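Local coordinates for protein TRAP dicarboxylate transporter, DctP subunit (PDB 4P47) that probably binds a small-molecule solute in the periplasm and delivers it to a TRAP-type membrane transporter, at residues I32-A37 with M90-A95; I142-W147 with Q240-S245. All coordinates share one frame; numbering follows the deposited sequence.

Contact 1: residues I32-A37 with M90-A95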
ATOM      1  N   ILE A  32      17.076 -16.363   8.136  1.00  9.25           N
ATOM      2  CA  ILE A  32      16.372 -15.508   7.222  1.00  9.53           C
ATOM      3  C   ILE A  32      16.529 -14.060   7.644  1.00  9.38           C
ATOM      4  O   ILE A  32      16.098 -13.686   8.735  1.00 11.09           O
ATOM      5  CB  ILE A  32      14.879 -15.839   7.224  1.00  9.81           C
ATOM      6  CG1 ILE A  32      14.639 -17.244   6.681  1.00 11.95           C
ATOM      7  CG2 ILE A  32      14.119 -14.797   6.408  1.00 13.60           C
ATOM      8  CD1 ILE A  32      13.160 -17.679   6.714  1.00 13.92           C
ATOM      9  N   LYS A  33      17.150 -13.249   6.794  0.51  8.73           N
ATOM     10  CA  LYS A  33      17.213 -11.808   7.004  0.51  8.59           C
ATOM     11  C   LYS A  33      15.981 -11.184   6.356  0.51  8.43           C
ATOM     12  O   LYS A  33      15.719 -11.422   5.185  0.51  9.33           O
ATOM     13  CB  LYS A  33      18.497 -11.236   6.396  0.51  9.91           C
ATOM     14  CG  LYS A  33      19.767 -11.844   6.973  0.51 10.02           C
ATOM     15  CD  LYS A  33      21.045 -11.273   6.344  0.51  9.86           C
ATOM     16  CE  LYS A  33      22.307 -11.911   6.928  0.51 16.59           C
ATOM     17  NZ  LYS A  33      23.568 -11.293   6.417  0.51 19.23           N
ATOM     18  N   PHE A  34      15.233 -10.393   7.121  1.00  6.84           N
ATOM     19  CA  PHE A  34      13.953  -9.833   6.684  1.00  7.35           C
ATOM     20  C   PHE A  34      14.038  -8.322   6.840  1.00  6.39           C
ATOM     21  O   PHE A  34      14.027  -7.801   7.964  1.00  7.59           O
ATOM     22  CB  PHE A  34      12.852 -10.444   7.571  1.00  7.38           C
ATOM     23  CG  PHE A  34      11.423 -10.149   7.165  1.00  7.39           C
ATOM     24  CD1 PHE A  34      11.098  -9.377   6.078  1.00  8.30           C
ATOM     25  CD2 PHE A  34      10.410 -10.705   7.898  1.00  8.74           C
ATOM     26  CE1 PHE A  34       9.738  -9.130   5.745  1.00  6.85           C
ATOM     27  CE2 PHE A  34       9.087 -10.484   7.583  1.00  9.30           C
ATOM     28  CZ  PHE A  34       8.747  -9.696   6.496  1.00  7.07           C
ATOM     29  N   ALA A  35      14.147  -7.637   5.708  1.00  7.86           N
ATOM     30  CA  ALA A  35      14.386  -6.198   5.685  1.00  7.35           C
ATOM     31  C   ALA A  35      13.109  -5.417   5.377  1.00  8.25           C
ATOM     32  O   ALA A  35      12.243  -5.879   4.640  1.00  7.96           O
ATOM     33  CB  ALA A  35      15.411  -5.889   4.636  1.00  9.29           C
ATOM     34  N   ALA A  36      12.976  -4.218   5.937  1.00  8.20           N
ATOM     35  CA  ALA A  36      11.903  -3.311   5.554  1.00  7.71           C
ATOM     36  C   ALA A  36      12.291  -1.887   5.868  1.00  8.75           C
ATOM     37  O   ALA A  36      13.272  -1.637   6.559  1.00  9.52           O
ATOM     38  CB  ALA A  36      10.610  -3.664   6.277  1.00  8.80           C
ATOM     39  N   ALA A  37      11.462  -0.964   5.389  1.00  9.11           N
ATOM     40  CA  ALA A  37      11.712   0.473   5.535  1.00  9.87           C
ATOM     41  C   ALA A  37      11.368   1.063   6.889  1.00 11.74           C
ATOM     42  O   ALA A  37      12.064   1.958   7.347  1.00 12.06           O
ATOM     43  CB  ALA A  37      10.944   1.207   4.477  1.00 12.10           C
ATOM     44  N   MET A  90      14.372 -11.984   2.701  1.00  7.14           N
ATOM     45  CA  MET A  90      12.972 -11.540   2.717  1.00  6.86           C
ATOM     46  C   MET A  90      12.835 -10.034   2.804  1.00  6.46           C
ATOM     47  O   MET A  90      13.691  -9.348   3.355  1.00  7.04           O
ATOM     48  CB  MET A  90      12.197 -12.154   3.897  1.00  7.31           C
ATOM     49  CG  MET A  90      11.805 -13.612   3.696  1.00  8.52           C
ATOM     50  SD  MET A  90      10.729 -14.301   4.988  1.00  8.04           S
ATOM     51  CE  MET A  90       9.274 -13.284   4.694  1.00  8.19           C
ATOM     52  N   THR A  91      11.732  -9.526   2.276  1.00  6.44           N
ATOM     53  CA  THR A  91      11.378  -8.135   2.470  1.00  6.52           C
ATOM     54  C   THR A  91       9.872  -7.991   2.350  1.00  7.46           C
ATOM     55  O   THR A  91       9.165  -8.907   1.886  1.00  7.55           O
ATOM     56  CB  THR A  91      12.106  -7.213   1.483  1.00  8.29           C
ATOM     57  OG1 THR A  91      11.991  -5.852   1.902  1.00  8.74           O
ATOM     58  CG2 THR A  91      11.541  -7.342   0.094  1.00  9.84           C
ATOM     59  N   VAL A  92       9.375  -6.848   2.796  1.00  5.47           N
ATOM     60  CA  VAL A  92       7.991  -6.450   2.598  1.00  7.71           C
ATOM     61  C   VAL A  92       7.981  -4.991   2.142  1.00  6.05           C
ATOM     62  O   VAL A  92       8.713  -4.166   2.679  1.00  7.44           O
ATOM     63  CB  VAL A  92       7.147  -6.696   3.889  1.00  6.12           C
ATOM     64  CG1 VAL A  92       7.749  -5.980   5.110  1.00  8.31           C
ATOM     65  CG2 VAL A  92       5.699  -6.317   3.656  1.00  6.81           C
ATOM     66  N   MET A  93       7.211  -4.684   1.111  1.00  6.17           N
ATOM     67  CA  MET A  93       7.181  -3.310   0.581  1.00  7.80           C
ATOM     68  C   MET A  93       5.913  -3.095  -0.206  1.00  6.51           C
ATOM     69  O   MET A  93       5.226  -4.042  -0.562  1.00  6.31           O
ATOM     70  CB  MET A  93       8.370  -3.048  -0.351  1.00  7.46           C
ATOM     71  CG  MET A  93       8.308  -3.866  -1.638  1.00  8.04           C
ATOM     72  SD  MET A  93       9.748  -3.607  -2.727  1.00 10.05           S
ATOM     73  CE  MET A  93      10.940  -4.494  -1.771  1.00 12.57           C
ATOM     74  N   ASN A  94       5.611  -1.841  -0.510  1.00  6.78           N
ATOM     75  CA  ASN A  94       4.448  -1.526  -1.323  1.00  6.57           C
ATOM     76  C   ASN A  94       4.504  -2.288  -2.635  1.00  7.78           C
ATOM     77  O   ASN A  94       5.516  -2.249  -3.359  1.00  7.67           O
ATOM     78  CB  ASN A  94       4.372  -0.012  -1.579  1.00  6.64           C
ATOM     79  CG  ASN A  94       3.937   0.775  -0.354  1.00  9.73           C
ATOM     80  OD1 ASN A  94       3.530   0.232   0.659  1.00  9.32           O
ATOM     81  ND2 ASN A  94       4.050   2.091  -0.443  1.00 14.63           N
ATOM     82  N   ALA A  95       3.413  -2.963  -2.970  1.00  7.20           N
ATOM     83  CA  ALA A  95       3.432  -3.854  -4.116  1.00  6.94           C
ATOM     84  C   ALA A  95       3.570  -3.136  -5.453  1.00  7.72           C
ATOM     85  O   ALA A  95       4.065  -3.711  -6.413  1.00  7.74           O
ATOM     86  CB  ALA A  95       2.206  -4.751  -4.114  1.00  7.95           C
TER
HETATM   87  O   HOH W   1       9.482  -1.592   3.327  1.00 10.38           O
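The centre of this contact is Met90 against the ring of Phe34. Phe34 has CG anti to the backbone N (chi1 -172°), which lays its ring along the neighbouring strand. The Met90 chain bends at its last torsion (chi3 65°) and brings CE over one ring face, 4.1 Å from the ring centroid. This is a CH-pi contact, and the nearby SD makes it a Met-aromatic pair. Met90 CB touches Phe34 CD1 (3.7 Å). Ile32 CG2 reaches Met90 SD at 3.7 Å. Further along, Val92 CG1 rests 3.8 Å from Phe34 CE1 and also meets the methyl of Ala36.

The backbones hold this register as parallel strands. Met90 N donates to Lys33 O (2.9 Å), nearly along the C=O axis. Met90 O accepts from Ala35 N (2.9 Å) with a nearly straight N-H (168°). The ladder then changes. Val92 N stands 3.5 Å from Ala35 O without bonding to it. Instead the Thr91 hydroxyl, anti to its own backbone N, donates to Ala35 O at 2.7 Å from above the carbonyl plane. Beyond this point the strands part, and a water bridges Ala37 N and Val92 O.

Outward, helix 43-58 packs Phe51 on both Phe34 and Met90, with the two phenyl planes nearly perpendicular. Strand 63-68 bonds the other edge of strand 30-35, while Thr91 on the far face meets helix 76-85. Adjacent parallel strands 30-35 and 90-94, with helices on both faces of the sheet, are characteristic of the alpha/beta domain of type II periplasmic binding proteins.

Contact 2: residues I142-W147 with Q240-S245; sequences IGLAYW and QIVMIS
Two long antiparallel strands pair here through six backbone hydrogen bonds, interrupted by a classic beta bulge in which Leu144 and Ala145 both lie opposite Val242. Val242 O accepts from Leu144 N (2.8 Å), and Val242 N donates to Ala145 O (2.9 Å). Val242 has CG1 anti to the backbone N (chi1 -180°). This leaves CG2 over the Trp147 indole, 3.4 Å from the centroid of the five-membered ring and close to the ring normal. The methyl sits tightly on the face as a CH-pi contact. Trp147 CG lies anti to the carbonyl carbon (chi1 -68°), and the indole also packs on helix 254-288, where NE1 makes a weak hydrogen bond to Ala264 O. An alanine here would remove the indole that lies between Val242 CG2 and helix 254-288, and would probably loosen the packing of the sheet on that helix.

Farther along the same face as Val242, Ile244 holds CG2 in the crowded position between the backbone N and the carbonyl carbon. That methyl meets Ile142 CB at 3.6 Å and Leu144 CD1 at 3.9 Å. On the opposite face Tyr146 and Ile241 lie side by side, with Tyr146 CE1 3.9 Å from Ile241 CD1. The phenol reaches on to Gly129 O through its OH. At the bulge itself, Ala145 N is buried and has no hydrogen-bond partner.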
ATOM      1  N   ILE A 142       9.562 -14.816  -4.897  1.00  8.83           N
ATOM      2  CA  ILE A 142       8.400 -15.596  -4.517  1.00  9.65           C
ATOM      3  C   ILE A 142       7.517 -14.728  -3.621  1.00  8.18           C
ATOM      4  O   ILE A 142       7.971 -14.238  -2.569  1.00  8.29           O
ATOM      5  CB  ILE A 142       8.822 -16.839  -3.698  1.00  8.76           C
ATOM      6  CG1 ILE A 142       9.838 -17.684  -4.477  1.00 12.39           C
ATOM      7  CG2 ILE A 142       7.616 -17.674  -3.286  1.00 10.28           C
ATOM      8  CD1 ILE A 142       9.324 -18.283  -5.774  1.00 11.68           C
ATOM      9  N   GLY A 143       6.256 -14.560  -4.002  1.00  7.24           N
ATOM     10  CA  GLY A 143       5.297 -13.831  -3.183  1.00  6.83           C
ATOM     11  C   GLY A 143       4.662 -14.728  -2.134  1.00  6.95           C
ATOM     12  O   GLY A 143       4.234 -15.852  -2.413  1.00 10.15           O
ATOM     13  N   LEU A 144       4.605 -14.274  -0.898  1.00  6.30           N
ATOM     14  CA  LEU A 144       4.051 -15.066   0.196  1.00  6.76           C
ATOM     15  C   LEU A 144       2.666 -14.603   0.663  1.00  8.16           C
ATOM     16  O   LEU A 144       1.794 -15.425   0.938  1.00 10.70           O
ATOM     17  CB  LEU A 144       5.027 -15.055   1.374  1.00  7.94           C
ATOM     18  CG  LEU A 144       6.381 -15.707   1.123  1.00  8.05           C
ATOM     19  CD1 LEU A 144       7.298 -15.472   2.303  1.00  9.78           C
ATOM     20  CD2 LEU A 144       6.208 -17.220   0.867  1.00 10.63           C
ATOM     21  N   ALA A 145       2.448 -13.296   0.757  1.00  7.92           N
ATOM     22  CA  ALA A 145       1.204 -12.743   1.282  1.00  7.32           C
ATOM     23  C   ALA A 145       1.189 -11.257   0.993  1.00  6.55           C
ATOM     24  O   ALA A 145       2.235 -10.652   0.730  1.00  6.61           O
ATOM     25  CB  ALA A 145       1.082 -12.981   2.787  1.00  8.45           C
ATOM     26  N   TYR A 146      -0.000 -10.679   1.033  1.00  5.69           N
ATOM     27  CA  TYR A 146      -0.162  -9.243   1.039  1.00  6.70           C
ATOM     28  C   TYR A 146      -0.498  -8.773   2.447  1.00  7.65           C
ATOM     29  O   TYR A 146      -1.360  -9.348   3.112  1.00  7.90           O
ATOM     30  CB  TYR A 146      -1.265  -8.805   0.068  1.00  7.86           C
ATOM     31  CG  TYR A 146      -0.969  -9.113  -1.367  1.00  5.57           C
ATOM     32  CD1 TYR A 146      -0.150  -8.288  -2.111  1.00  6.16           C
ATOM     33  CD2 TYR A 146      -1.514 -10.219  -1.996  1.00  6.99           C
ATOM     34  CE1 TYR A 146       0.143  -8.557  -3.434  1.00  6.56           C
ATOM     35  CE2 TYR A 146      -1.242 -10.479  -3.321  1.00  6.02           C
ATOM     36  CZ  TYR A 146      -0.425  -9.645  -4.034  1.00  6.49           C
ATOM     37  OH  TYR A 146      -0.135  -9.887  -5.369  1.00  8.35           O
ATOM     38  N   TRP A 147       0.216  -7.748   2.901  1.00  6.34           N
ATOM     39  CA  TRP A 147      -0.072  -7.081   4.163  1.00  6.42           C
ATOM     40  C   TRP A 147      -0.548  -5.655   3.820  1.00  6.28           C
ATOM     41  O   TRP A 147      -0.706  -5.323   2.636  1.00  6.73           O
ATOM     42  CB  TRP A 147       1.175  -7.027   5.038  1.00  5.62           C
ATOM     43  CG  TRP A 147       1.686  -8.342   5.576  1.00  6.21           C
ATOM     44  CD1 TRP A 147       1.207  -9.594   5.337  1.00  6.76           C
ATOM     45  CD2 TRP A 147       2.799  -8.493   6.447  1.00  5.22           C
ATOM     46  NE1 TRP A 147       1.953 -10.521   6.034  1.00  6.43           N
ATOM     47  CE2 TRP A 147       2.947  -9.859   6.712  1.00  5.73           C
ATOM     48  CE3 TRP A 147       3.713  -7.588   7.014  1.00  6.88           C
ATOM     49  CZ2 TRP A 147       3.971 -10.343   7.526  1.00  6.38           C
ATOM     50  CZ3 TRP A 147       4.705  -8.061   7.825  1.00  6.85           C
ATOM     51  CH2 TRP A 147       4.844  -9.423   8.060  1.00  7.02           C
ATOM     52  N   GLN A 240       1.007  -4.049   0.780  1.00  6.78           N
ATOM     53  CA  GLN A 240       2.393  -4.462   0.747  1.00  7.58           C
ATOM     54  C   GLN A 240       2.467  -5.920   0.374  1.00  7.09           C
ATOM     55  O   GLN A 240       1.514  -6.694   0.614  1.00  9.74           O
ATOM     56  CB  GLN A 240       3.080  -4.198   2.063  1.00  7.78           C
ATOM     57  CG  GLN A 240       3.013  -2.727   2.412  1.00  8.26           C
ATOM     58  CD  GLN A 240       4.181  -2.278   3.215  1.00  8.06           C
ATOM     59  OE1 GLN A 240       4.599  -2.948   4.164  1.00 10.07           O
ATOM     60  NE2 GLN A 240       4.722  -1.129   2.855  1.00  9.01           N
ATOM     61  N   ILE A 241       3.525  -6.312  -0.296  1.00  6.06           N
ATOM     62  CA  ILE A 241       3.733  -7.721  -0.597  1.00  6.00           C
ATOM     63  C   ILE A 241       4.951  -8.201   0.181  1.00  5.81           C
ATOM     64  O   ILE A 241       6.018  -7.558   0.220  1.00  7.23           O
ATOM     65  CB  ILE A 241       3.864  -7.979  -2.111  1.00  6.60           C
ATOM     66  CG1 ILE A 241       4.000  -9.473  -2.380  1.00  7.63           C
ATOM     67  CG2 ILE A 241       5.015  -7.192  -2.705  1.00  7.73           C
ATOM     68  CD1 ILE A 241       3.854  -9.836  -3.848  1.00  8.79           C
ATOM     69  N   VAL A 242       4.781  -9.343   0.846  1.00  5.15           N
ATOM     70  CA  VAL A 242       5.864 -10.034   1.523  1.00  6.16           C
ATOM     71  C   VAL A 242       6.466 -11.028   0.551  1.00  6.94           C
ATOM     72  O   VAL A 242       5.742 -11.863  -0.022  1.00  6.65           O
ATOM     73  CB  VAL A 242       5.330 -10.795   2.752  1.00  6.36           C
ATOM     74  CG1 VAL A 242       6.461 -11.524   3.478  1.00  7.87           C
ATOM     75  CG2 VAL A 242       4.600  -9.843   3.717  1.00  8.05           C
ATOM     76  N   MET A 243       7.771 -10.915   0.339  1.00  5.32           N
ATOM     77  CA  MET A 243       8.482 -11.725  -0.632  1.00  6.59           C
ATOM     78  C   MET A 243       9.680 -12.407  -0.028  1.00  6.79           C
ATOM     79  O   MET A 243      10.278 -11.942   0.959  1.00  7.17           O
ATOM     80  CB  MET A 243       8.976 -10.844  -1.776  1.00  7.66           C
ATOM     81  CG  MET A 243       7.861 -10.281  -2.632  1.00  7.96           C
ATOM     82  SD  MET A 243       8.376  -9.037  -3.857  1.00  9.61           S
ATOM     83  CE  MET A 243       8.955  -7.716  -2.769  1.00 11.49           C
ATOM     84  N   ILE A 244      10.054 -13.515  -0.658  1.00  7.21           N
ATOM     85  CA  ILE A 244      11.257 -14.231  -0.321  1.00  6.82           C
ATOM     86  C   ILE A 244      12.055 -14.502  -1.607  1.00  6.69           C
ATOM     87  O   ILE A 244      11.483 -14.698  -2.677  1.00  8.79           O
ATOM     88  CB  ILE A 244      10.894 -15.517   0.497  1.00  7.39           C
ATOM     89  CG1 ILE A 244      12.142 -16.206   1.027  1.00  9.35           C
ATOM     90  CG2 ILE A 244      10.031 -16.496  -0.310  1.00  8.35           C
ATOM     91  CD1 ILE A 244      11.831 -17.155   2.159  1.00  9.53           C
ATOM     92  N   SER A 245      13.375 -14.454  -1.484  1.00  7.45           N
ATOM     93  CA  SER A 245      14.285 -14.698  -2.602  1.00  9.09           C
ATOM     94  C   SER A 245      14.066 -16.102  -3.186  1.00  9.69           C
ATOM     95  O   SER A 245      14.077 -17.086  -2.457  1.00  9.53           O
ATOM     96  CB  SER A 245      15.726 -14.543  -2.119  1.00  9.60           C
ATOM     97  OG  SER A 245      16.670 -15.021  -3.069  1.00 11.61           O
TER

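Overall arrangement
Contacts 1 and 2 are consecutive parts of one mixed sheet, with centres about 8 Å apart. Strand order runs 30-35, 90-94, 229-245, 141-156, so the inner segments 90-95 and 240-245 join the two contacts. They pair antiparallel: Met93 O and Ile241 N are 2.8 Å apart, a probable hydrogen bond. Asn94 OD1 and Gln240 NE2, also 2.8 Å apart, probably bond as well. Met90 and Val92 pack against Val242, so the apolar cluster continues from Phe34 to Trp147. This order fits the type II binding-protein topology. In this crystal a C-terminus occupies the ligand-binding pocket.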